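Local coordinates for cytidylate kinase-like family protein (Eubacterium ventriosum, PDB 3FDI) that is of unknown function but probably binds nucleotides and may transfer phosphate between them, as cytidylate kinases do, at residues I9-E14 / S100-G105; G105-E110 / F162-K167. All coordinates share one frame; numbering follows the deposited sequence.

Interaction 1. Residues I9-E14 / S100-G105; sequences IAIGRE and SFVIVG. With SO4 (sulfate ion), chain F.
Ile9, Ala10 and Ile11 pair in parallel register with Val102, Ile103 and Val104, two strands running 22° apart. Four main-chain hydrogen bonds join them: Ile9 N gives to Phe101 O, Ile103 N to Ile9 O, Ile11 N to Ile103 O, and Gly105 N to Ile11 O at 2.8 Å, extending the pairing just past the end of strand 101-104. Between them lie CA-H...O contacts, such as Val104 CA to Ile11 O at 3.3 Å.

The apolar contacts are looser. Ile9, Ile11, Val102 and Val104 share one face, where helix 19-30 packs on the last three, and there Ile11 CD1 meets Val102 CG1 at 3.8 Å. On the other face Ala10 CB stands 4.3 Å from Ile103 CG2.

The polar end belongs to Arg13. Its chain is bent at chi2 and chi3, and the side chain crosses that of Val104 at about a right angle. Val104 CG1, anti to its own backbone N (chi1 172°), lies 3.3 Å above the guanidinium plane, over its centre, while the sulfate sits at the edge. Arg13 NH2 bonds sulfate O2 at 2.6 Å, and NH1 reaches O3 at 3.3 Å. Arg156 brings a second positive charge close to NH1, and a second sulfate about 3 Å from the Arg13 side chain probably eases the repulsion. Gly105 has positive phi (68°), and a CB there would run into both Arg13 NH2 and sulfate O2.

Paired central strands, the first followed by a loop and helix 19-30, are typical of the P-loop NTPase fold; the sulfate may mark a phosphate pocket.

Interaction 2. Residues G105-E110 / F162-K167; sequences GRCAEE and FYCESK. With SO4 (sulfate ion), chain F.
Glu110 and Cys164 bring the two backbones nearest, their CA atoms 6.8 Å apart. A type I' beta turn spans Gly105 to Ala108, with positive phi at both Arg106 and Cys107, and Ala108 N bonds back to Gly105 O. Cys107 then takes the N-cap position of helix 108-111. Across the contact, Cys164 is the first residue after helix 142-163 to leave helical geometry, and Lys154 of a neighbouring subunit bonds its carbonyl O.

The turn presents Arg106 to the sulfate. Its backbone N donates to O1 at 3.0 Å; NE, with O1 in the plane at the guanidinium edge, is modelled closer to O1 than a normal bond, so that length is doubtful, and NH2 reaches O4 at 2.9 Å. NH1 is hydrogen-bonded to Gln86 OE1. An alanine here would probably leave the sulfate with the backbone N-H alone from this residue, and Gln86 OE1 without its guanidinium donor.

Across the contact the thiols do the touching. Cys164 SG, anti to its carbonyl carbon (chi1 -47°), packs on Glu110 CB at 3.6 Å and meets Cys107 SG at 3.8 Å, too far for a disulfide. Cys107 SG also rests on Tyr163 CB.

Glu109 OE2 is hydrogen-bonded to His160. Ser166 OG, buried here and without a hydrogen-bond partner, lies 4.0 Å from both Glu109 OE2 and Glu110 OE1.

In the fold
From the N terminus, strand 8-13 runs out into a loop and helix 19-30, and the chain passes through edge strand 34-35 and helix 81-95 before strand 101-104 returns beside the first; there interaction 1 closes its loop. Gly105 ends that contact and starts interaction 2, so the two follow in series, neither nested nor crossed. The second loop takes in strand 118-125 and helices 127-138 and 142-163, and closes where the last of these ends. Ile103 CG2 packs against Ala108 CB between the two, and one sulfate binds both. Strand order 2-3-1-4-5 matches the nucleoside monophosphate kinases; interaction 2 ties the C-terminal end of the sheet, where the sulfate sits, to the end of helix 142-163.

Interaction 1. Residues I9-E14 / S100-G105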
# COMPACT_ATOMS: atom_id res chain seq x y z
N ILE B 9 6.44 -0.33 27.26
CA ILE B 9 5.69 0.55 26.39
C ILE B 9 6.48 0.80 25.13
O ILE B 9 7.61 1.28 25.22
CB ILE B 9 5.42 1.87 27.04
CG1 ILE B 9 4.65 1.64 28.37
CG2 ILE B 9 4.66 2.79 26.05
CD1 ILE B 9 4.51 2.94 29.25
N ALA B 10 5.92 0.43 23.98
CA ALA B 10 6.58 0.50 22.67
C ALA B 10 5.91 1.65 21.94
O ALA B 10 4.69 1.66 21.73
CB ALA B 10 6.43 -0.78 21.91
N ILE B 11 6.68 2.66 21.60
CA ILE B 11 6.14 3.88 21.03
C ILE B 11 6.67 4.01 19.65
O ILE B 11 7.90 3.95 19.45
CB ILE B 11 6.57 5.10 21.83
CG1 ILE B 11 5.74 5.22 23.10
CG2 ILE B 11 6.37 6.40 21.01
CD1 ILE B 11 6.36 6.04 24.07
N GLY B 12 5.76 4.20 18.72
CA GLY B 12 6.06 4.67 17.39
C GLY B 12 5.54 6.09 17.24
O GLY B 12 4.80 6.59 18.08
N ARG B 13 5.89 6.75 16.14
CA ARG B 13 5.63 8.16 16.02
C ARG B 13 5.99 8.73 14.62
O ARG B 13 6.93 8.25 13.95
CB ARG B 13 6.41 8.94 17.10
CG ARG B 13 7.82 9.42 16.64
CD ARG B 13 9.07 8.79 17.24
NE ARG B 13 9.49 7.58 16.59
CZ ARG B 13 10.74 7.15 16.38
NH1 ARG B 13 11.80 7.84 16.75
NH2 ARG B 13 10.92 5.96 15.78
N GLU B 14 5.23 9.75 14.23
CA GLU B 14 5.59 10.62 13.11
C GLU B 14 6.57 11.65 13.63
O GLU B 14 6.44 12.12 14.77
CB GLU B 14 4.38 11.39 12.59
CG GLU B 14 3.25 10.54 12.19
CD GLU B 14 2.08 11.33 11.64
OE1 GLU B 14 1.82 12.45 12.15
OE2 GLU B 14 1.40 10.81 10.74
N SER B 100 11.16 -3.57 33.10
CA SER B 100 10.21 -2.62 32.61
C SER B 100 10.92 -1.46 31.93
O SER B 100 11.96 -1.00 32.42
CB SER B 100 9.39 -2.10 33.74
OG SER B 100 8.64 -3.16 34.31
N PHE B 101 10.37 -0.99 30.80
CA PHE B 101 10.97 0.11 30.05
C PHE B 101 10.04 0.65 28.97
O PHE B 101 9.02 0.05 28.65
CB PHE B 101 12.34 -0.29 29.39
CG PHE B 101 12.27 -1.49 28.47
CD1 PHE B 101 12.04 -1.33 27.10
CD2 PHE B 101 12.42 -2.77 28.97
CE1 PHE B 101 11.98 -2.43 26.24
CE2 PHE B 101 12.34 -3.89 28.13
CZ PHE B 101 12.12 -3.72 26.76
N VAL B 102 10.44 1.81 28.47
CA VAL B 102 9.84 2.44 27.32
C VAL B 102 10.86 2.31 26.20
O VAL B 102 12.07 2.52 26.40
CB VAL B 102 9.55 3.94 27.56
CG1 VAL B 102 8.98 4.56 26.31
CG2 VAL B 102 8.59 4.15 28.76
N ILE B 103 10.39 1.93 25.02
CA ILE B 103 11.25 1.84 23.87
C ILE B 103 10.57 2.56 22.70
O ILE B 103 9.40 2.33 22.40
CB ILE B 103 11.66 0.36 23.56
CG1 ILE B 103 12.56 0.23 22.33
CG2 ILE B 103 10.45 -0.53 23.42
CD1 ILE B 103 13.86 0.89 22.43
N VAL B 104 11.30 3.48 22.09
CA VAL B 104 10.82 4.21 20.94
C VAL B 104 11.35 3.51 19.70
O VAL B 104 12.56 3.24 19.61
CB VAL B 104 11.34 5.65 20.97
CG1 VAL B 104 11.00 6.37 19.67
CG2 VAL B 104 10.75 6.40 22.21
N GLY B 105 10.47 3.22 18.75
CA GLY B 105 10.88 2.73 17.48
C GLY B 105 11.45 1.35 17.59
O GLY B 105 11.02 0.57 18.46
S SO4 F . 13.95 4.52 15.07
O1 SO4 F . 14.17 3.29 15.83
O2 SO4 F . 12.58 4.39 14.56
O3 SO4 F . 14.14 5.69 15.91
O4 SO4 F . 14.97 4.58 13.99

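Interaction 2. Residues G105-E110 / F162-K167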
# COMPACT_ATOMS: atom_id res chain seq x y z
N GLY B 105 10.47 3.22 18.75
CA GLY B 105 10.88 2.73 17.48
C GLY B 105 11.45 1.35 17.59
O GLY B 105 11.02 0.57 18.46
N ARG B 106 12.41 1.05 16.70
CA ARG B 106 13.18 -0.19 16.73
C ARG B 106 12.35 -1.48 16.58
O ARG B 106 12.75 -2.56 17.04
CB ARG B 106 14.02 -0.25 18.01
CG ARG B 106 15.00 0.97 18.21
CD ARG B 106 16.23 0.89 17.28
NE ARG B 106 15.97 1.51 16.00
CZ ARG B 106 16.79 1.49 14.95
NH1 ARG B 106 17.96 0.86 15.00
NH2 ARG B 106 16.43 2.12 13.83
N CYS B 107 11.21 -1.38 15.92
CA CYS B 107 10.31 -2.49 15.70
C CYS B 107 9.85 -3.13 16.99
O CYS B 107 9.50 -4.31 17.01
CB CYS B 107 10.99 -3.53 14.81
SG CYS B 107 11.49 -2.82 13.20
N ALA B 108 9.85 -2.37 18.09
CA ALA B 108 9.68 -3.03 19.38
C ALA B 108 8.32 -3.70 19.52
O ALA B 108 8.24 -4.76 20.12
CB ALA B 108 9.98 -2.10 20.55
N GLU B 109 7.24 -3.11 18.98
CA GLU B 109 5.92 -3.72 19.12
C GLU B 109 5.89 -5.09 18.42
O GLU B 109 5.21 -6.00 18.89
CB GLU B 109 4.78 -2.82 18.63
CG GLU B 109 4.44 -2.89 17.14
CD GLU B 109 5.56 -2.49 16.21
OE1 GLU B 109 6.62 -1.84 16.62
OE2 GLU B 109 5.42 -2.88 15.02
N GLU B 110 6.66 -5.24 17.34
CA GLU B 110 6.75 -6.52 16.64
C GLU B 110 7.59 -7.54 17.40
O GLU B 110 7.15 -8.69 17.59
CB GLU B 110 7.29 -6.35 15.23
CG GLU B 110 7.40 -7.62 14.42
CD GLU B 110 6.05 -8.33 14.14
OE1 GLU B 110 4.97 -7.69 14.20
OE2 GLU B 110 6.10 -9.56 13.85
N PHE B 162 10.40 -3.02 6.38
CA PHE B 162 11.36 -3.99 5.93
C PHE B 162 11.39 -5.15 6.92
O PHE B 162 11.35 -6.30 6.49
CB PHE B 162 12.75 -3.41 5.80
CG PHE B 162 13.77 -4.43 5.31
CD1 PHE B 162 13.70 -4.92 4.01
CD2 PHE B 162 14.74 -4.94 6.15
CE1 PHE B 162 14.62 -5.84 3.54
CE2 PHE B 162 15.68 -5.88 5.69
CZ PHE B 162 15.63 -6.32 4.39
N TYR B 163 11.49 -4.88 8.23
CA TYR B 163 11.66 -5.97 9.19
C TYR B 163 10.36 -6.62 9.66
O TYR B 163 10.38 -7.77 10.11
CB TYR B 163 12.46 -5.55 10.40
CG TYR B 163 13.88 -5.29 10.09
CD1 TYR B 163 14.77 -6.34 9.88
CD2 TYR B 163 14.37 -3.99 10.00
CE1 TYR B 163 16.11 -6.09 9.60
CE2 TYR B 163 15.68 -3.74 9.70
CZ TYR B 163 16.54 -4.79 9.52
OH TYR B 163 17.83 -4.50 9.23
N CYS B 164 9.25 -5.93 9.53
CA CYS B 164 7.97 -6.43 9.99
C CYS B 164 7.07 -6.66 8.82
O CYS B 164 7.29 -6.10 7.73
CB CYS B 164 7.31 -5.40 10.90
SG CYS B 164 8.37 -4.66 12.19
N GLU B 165 6.03 -7.46 9.04
CA GLU B 165 4.97 -7.68 8.05
C GLU B 165 3.79 -6.74 8.30
O GLU B 165 3.08 -6.38 7.40
CB GLU B 165 4.47 -9.11 8.14
CG GLU B 165 5.54 -10.19 7.72
CD GLU B 165 5.03 -11.62 7.91
OE1 GLU B 165 4.05 -11.78 8.68
OE2 GLU B 165 5.58 -12.59 7.30
N SER B 166 3.60 -6.32 9.53
CA SER B 166 2.62 -5.26 9.83
C SER B 166 3.12 -3.89 9.28
O SER B 166 4.30 -3.71 8.97
CB SER B 166 2.46 -5.15 11.35
OG SER B 166 3.75 -4.75 11.84
N LYS B 167 2.21 -2.93 9.20
CA LYS B 167 2.49 -1.67 8.50
C LYS B 167 2.65 -0.51 9.46
O LYS B 167 1.80 -0.26 10.33
CB LYS B 167 1.34 -1.36 7.51
CG LYS B 167 1.19 -2.41 6.39
CD LYS B 167 2.37 -2.45 5.45
CE LYS B 167 2.37 -3.66 4.51
NZ LYS B 167 3.72 -3.75 3.80
S SO4 F . 13.95 4.52 15.07
O1 SO4 F . 14.17 3.29 15.83
O2 SO4 F . 12.58 4.39 14.56
O3 SO4 F . 14.14 5.69 15.91
O4 SO4 F . 14.97 4.58 13.99